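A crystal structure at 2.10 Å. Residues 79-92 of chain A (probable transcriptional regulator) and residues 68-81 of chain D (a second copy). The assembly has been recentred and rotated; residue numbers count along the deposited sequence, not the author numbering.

Chain A, residues 79-92: AALRALGEGLEEWR
Chain D 68-81: QRAEHLAAAVAAAL

This is a close antiparallel helix contact between two copies of a probable transcriptional regulator, packed through alanine and glycine from one end to its middle and through a tryptophan-arginine stack at the other end. No hydrogen bond crosses it. The two stretches bury 715 Å² between them, both sides summed.

Chain D is helical throughout, 68-81. Chain A is helical over 79-87; residues 89-91 keep helical phi/psi without the regular bonds. Gly A87 N still bonds to Ala A83 O at 3.0 Å, and Trp A91 N bonds to Leu A88 O at 2.9 Å. Arg A92 leaves the helical region at phi/psi -55/120. The helix axes approach to 8.0 Å, with 172° between their N-to-C directions.

The register places Ala A80 beside Ala D80, CA to CA 4.0 Å, and Gly A87 beside Ala D76, CA to CA 5.1 Å. Small residues permit this spacing. Ala A80 CB lies 3.6 Å from Ala D80 O. Ala A83 points toward chain D, and its CB is 4.2 Å from Ala D80 CB. Ala D76 CB rests 3.6 Å from Gly A87 CA and also 3.6 Å from Ala A83 O. An ideal CB on Gly A87 would sit 2.4 Å from Ala D76 CB, a clash, so the missing side chain is what leaves room for this alanine.

Leucines line one side of the small residues. Leu A84 (chi1 m, chi2 t) starts sideways, but its end comes nearer: CD2 is 3.3 Å from Ala D80 CB and 4.4 Å from Val D77 CG2. Leu D73 (t, p) brings CD1 to 3.8 Å from Gly A87 O and 4.2 Å from Leu A88 CD2.

Beyond the glycine, Trp A91 (chi1 -85°, chi2 -93°) reaches back to chain D. Its CH2 lies 3.1 Å from Arg D69 O and 3.9 Å from Leu D73 CB. The Arg D69 guanidinium lies flat on the indole, centres 4.1 Å apart and planes at 22°. The cation-pi contact is off-centre: Arg D69 CZ is 4.1 Å from the centroid of the five-membered ring, 33° off its normal. Arg D69 NE is buried without a partner. The nearby Glu A90 OE2 stays 4.3 Å from that NE, beyond a salt bridge.

Glu A90 (chi1 -144°, chi2 t) also meets His D72 (chi1 t, chi2 -128°). OE1 of Glu A90 is only 2.5 Å from ND1 of His D72, but the angle is poor for a hydrogen bond.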

# COMPACT_ATOMS: atom_id res chain seq x y z
N ALA A 79 17.78 3.53 23.24
CA ALA A 79 16.93 3.33 22.05
C ALA A 79 17.07 4.47 21.02
O ALA A 79 17.36 4.22 19.82
CB ALA A 79 15.48 3.10 22.47
N ALA A 80 16.97 5.71 21.49
CA ALA A 80 17.30 6.89 20.68
C ALA A 80 18.69 6.82 20.07
O ALA A 80 18.86 7.07 18.88
CB ALA A 80 17.13 8.17 21.50
N LEU A 81 19.71 6.51 20.88
CA LEU A 81 21.08 6.45 20.35
C LEU A 81 21.23 5.31 19.36
O LEU A 81 22.00 5.42 18.39
CB LEU A 81 22.14 6.38 21.45
CG LEU A 81 22.23 7.70 22.26
CD1 LEU A 81 23.06 7.50 23.54
CD2 LEU A 81 22.79 8.80 21.40
N ARG A 82 20.50 4.22 19.59
CA ARG A 82 20.52 3.10 18.66
C ARG A 82 19.93 3.53 17.33
O ARG A 82 20.55 3.31 16.28
CB ARG A 82 19.80 1.88 19.22
CG ARG A 82 19.75 0.68 18.26
CD ARG A 82 18.85 -0.46 18.80
NE ARG A 82 18.92 -0.53 20.27
CZ ARG A 82 17.92 -0.23 21.11
NH1 ARG A 82 16.70 0.15 20.65
NH2 ARG A 82 18.15 -0.31 22.44
N ALA A 83 18.76 4.17 17.38
CA ALA A 83 18.12 4.67 16.17
C ALA A 83 19.01 5.64 15.39
O ALA A 83 19.18 5.52 14.16
CB ALA A 83 16.79 5.26 16.49
N LEU A 84 19.60 6.60 16.10
CA LEU A 84 20.53 7.52 15.46
C LEU A 84 21.69 6.77 14.76
O LEU A 84 21.93 6.99 13.58
CB LEU A 84 21.05 8.56 16.46
CG LEU A 84 20.00 9.57 16.94
CD1 LEU A 84 20.69 10.70 17.62
CD2 LEU A 84 19.16 10.10 15.75
N GLY A 85 22.39 5.90 15.50
CA GLY A 85 23.54 5.14 14.98
C GLY A 85 23.17 4.28 13.78
O GLY A 85 23.91 4.23 12.80
N GLU A 86 22.01 3.63 13.84
CA GLU A 86 21.55 2.83 12.71
C GLU A 86 21.30 3.70 11.46
O GLU A 86 21.69 3.32 10.36
CB GLU A 86 20.33 1.99 13.09
CG GLU A 86 20.72 0.73 13.87
CD GLU A 86 19.53 -0.05 14.42
OE1 GLU A 86 18.37 0.42 14.24
OE2 GLU A 86 19.75 -1.13 15.06
N GLY A 87 20.70 4.87 11.65
CA GLY A 87 20.41 5.78 10.56
C GLY A 87 21.60 6.40 9.87
O GLY A 87 21.51 6.79 8.70
N LEU A 88 22.70 6.52 10.62
CA LEU A 88 23.94 7.06 10.11
C LEU A 88 24.88 6.00 9.57
O LEU A 88 25.99 6.32 9.12
CB LEU A 88 24.67 7.84 11.20
CG LEU A 88 24.05 9.12 11.79
CD1 LEU A 88 24.65 9.39 13.14
CD2 LEU A 88 24.35 10.25 10.83
N GLU A 89 24.49 4.73 9.63
CA GLU A 89 25.41 3.66 9.17
C GLU A 89 25.73 3.86 7.70
O GLU A 89 26.87 3.73 7.27
CB GLU A 89 24.88 2.25 9.45
CG GLU A 89 25.19 1.73 10.86
CD GLU A 89 26.69 1.46 11.14
OE1 GLU A 89 27.57 1.54 10.23
OE2 GLU A 89 27.00 1.15 12.31
N GLU A 90 24.72 4.26 6.94
CA GLU A 90 24.90 4.63 5.52
C GLU A 90 26.00 5.69 5.23
O GLU A 90 26.44 5.83 4.08
CB GLU A 90 23.57 5.12 5.02
CG GLU A 90 23.25 4.77 3.60
CD GLU A 90 22.10 5.60 3.10
OE1 GLU A 90 20.96 5.33 3.57
OE2 GLU A 90 22.32 6.53 2.27
N TRP A 91 26.45 6.42 6.26
CA TRP A 91 27.51 7.40 6.12
C TRP A 91 28.88 6.84 6.44
O TRP A 91 29.90 7.43 6.07
CB TRP A 91 27.25 8.65 6.97
CG TRP A 91 26.37 9.62 6.25
CD1 TRP A 91 26.79 10.66 5.47
CD2 TRP A 91 24.93 9.61 6.17
NE1 TRP A 91 25.71 11.30 4.93
CE2 TRP A 91 24.56 10.69 5.35
CE3 TRP A 91 23.93 8.80 6.74
CZ2 TRP A 91 23.21 11.00 5.06
CZ3 TRP A 91 22.59 9.10 6.47
CH2 TRP A 91 22.24 10.20 5.63
N ARG A 92 28.90 5.70 7.12
CA ARG A 92 30.16 5.01 7.43
C ARG A 92 31.00 4.70 6.18
O ARG A 92 30.53 4.02 5.28
CB ARG A 92 29.86 3.73 8.22
CG ARG A 92 30.82 2.61 7.95
CD ARG A 92 31.36 2.01 9.22
NE ARG A 92 30.32 1.73 10.21
CZ ARG A 92 30.52 1.90 11.51
NH1 ARG A 92 31.71 2.35 11.92
NH2 ARG A 92 29.55 1.64 12.39
N GLN D 68 18.21 12.12 -1.33
CA GLN D 68 17.95 10.72 -1.18
C GLN D 68 18.54 10.21 0.15
O GLN D 68 17.96 9.34 0.83
CB GLN D 68 18.55 10.03 -2.43
CG GLN D 68 18.12 10.75 -3.78
CD GLN D 68 18.99 12.00 -4.19
OE1 GLN D 68 20.19 12.07 -3.91
NE2 GLN D 68 18.36 12.97 -4.89
N ARG D 69 19.67 10.79 0.53
CA ARG D 69 20.36 10.46 1.77
C ARG D 69 19.67 11.02 3.03
O ARG D 69 19.54 10.30 4.04
CB ARG D 69 21.81 10.91 1.70
CG ARG D 69 22.77 9.82 1.18
CD ARG D 69 24.13 10.41 0.83
NE ARG D 69 25.21 9.61 1.39
CZ ARG D 69 26.45 10.06 1.58
NH1 ARG D 69 27.37 9.25 2.11
NH2 ARG D 69 26.78 11.31 1.26
N ALA D 70 19.25 12.29 2.96
CA ALA D 70 18.33 12.90 3.92
C ALA D 70 17.07 12.05 4.07
O ALA D 70 16.61 11.74 5.17
CB ALA D 70 17.96 14.29 3.45
N GLU D 71 16.52 11.65 2.94
CA GLU D 71 15.34 10.81 2.90
C GLU D 71 15.41 9.58 3.87
O GLU D 71 14.47 9.35 4.66
CB GLU D 71 15.08 10.44 1.42
CG GLU D 71 13.73 9.86 1.12
CD GLU D 71 12.61 10.65 1.74
OE1 GLU D 71 12.52 11.87 1.45
OE2 GLU D 71 11.83 10.05 2.53
N HIS D 72 16.53 8.84 3.82
CA HIS D 72 16.77 7.70 4.74
C HIS D 72 17.00 8.07 6.24
O HIS D 72 16.45 7.43 7.19
CB HIS D 72 17.93 6.86 4.22
CG HIS D 72 18.20 5.65 5.06
ND1 HIS D 72 19.45 5.35 5.56
CD2 HIS D 72 17.37 4.67 5.52
CE1 HIS D 72 19.40 4.22 6.25
NE2 HIS D 72 18.15 3.79 6.25
N LEU D 73 17.79 9.12 6.46
CA LEU D 73 18.09 9.56 7.82
C LEU D 73 16.84 10.00 8.55
O LEU D 73 16.77 9.96 9.78
CB LEU D 73 19.04 10.73 7.75
CG LEU D 73 19.66 11.26 9.03
CD1 LEU D 73 20.27 10.14 9.88
CD2 LEU D 73 20.69 12.25 8.63
N ALA D 74 15.87 10.43 7.78
CA ALA D 74 14.74 11.14 8.29
C ALA D 74 13.96 10.34 9.27
O ALA D 74 13.56 10.89 10.30
CB ALA D 74 13.85 11.59 7.15
N ALA D 75 13.70 9.06 8.95
CA ALA D 75 12.86 8.18 9.81
C ALA D 75 13.62 7.75 11.04
O ALA D 75 13.03 7.48 12.09
CB ALA D 75 12.43 6.94 9.05
N ALA D 76 14.93 7.61 10.89
CA ALA D 76 15.78 7.31 12.02
C ALA D 76 15.76 8.44 13.05
O ALA D 76 15.44 8.24 14.23
CB ALA D 76 17.17 7.00 11.54
N VAL D 77 16.07 9.65 12.60
CA VAL D 77 15.98 10.85 13.46
C VAL D 77 14.58 11.02 14.09
O VAL D 77 14.42 11.27 15.30
CB VAL D 77 16.34 12.12 12.67
CG1 VAL D 77 16.29 13.33 13.60
CG2 VAL D 77 17.71 11.94 12.06
N ALA D 78 13.54 10.83 13.28
CA ALA D 78 12.17 10.93 13.81
C ALA D 78 11.99 10.00 14.99
O ALA D 78 11.57 10.44 16.05
CB ALA D 78 11.13 10.65 12.72
N ALA D 79 12.32 8.73 14.79
CA ALA D 79 12.28 7.66 15.82
C ALA D 79 13.13 7.97 17.05
O ALA D 79 12.66 7.77 18.18
CB ALA D 79 12.76 6.32 15.21
N ALA D 80 14.36 8.46 16.83
CA ALA D 80 15.19 8.88 17.98
C ALA D 80 14.48 9.94 18.87
O ALA D 80 14.23 9.71 20.06
CB ALA D 80 16.48 9.36 17.51
N LEU D 81 14.09 11.06 18.25
CA LEU D 81 13.37 12.17 18.92
C LEU D 81 12.10 11.74 19.59
O LEU D 81 11.74 12.31 20.61
CB LEU D 81 13.05 13.31 17.91
CG LEU D 81 14.28 13.94 17.27
CD1 LEU D 81 13.99 15.10 16.34
CD2 LEU D 81 15.17 14.41 18.40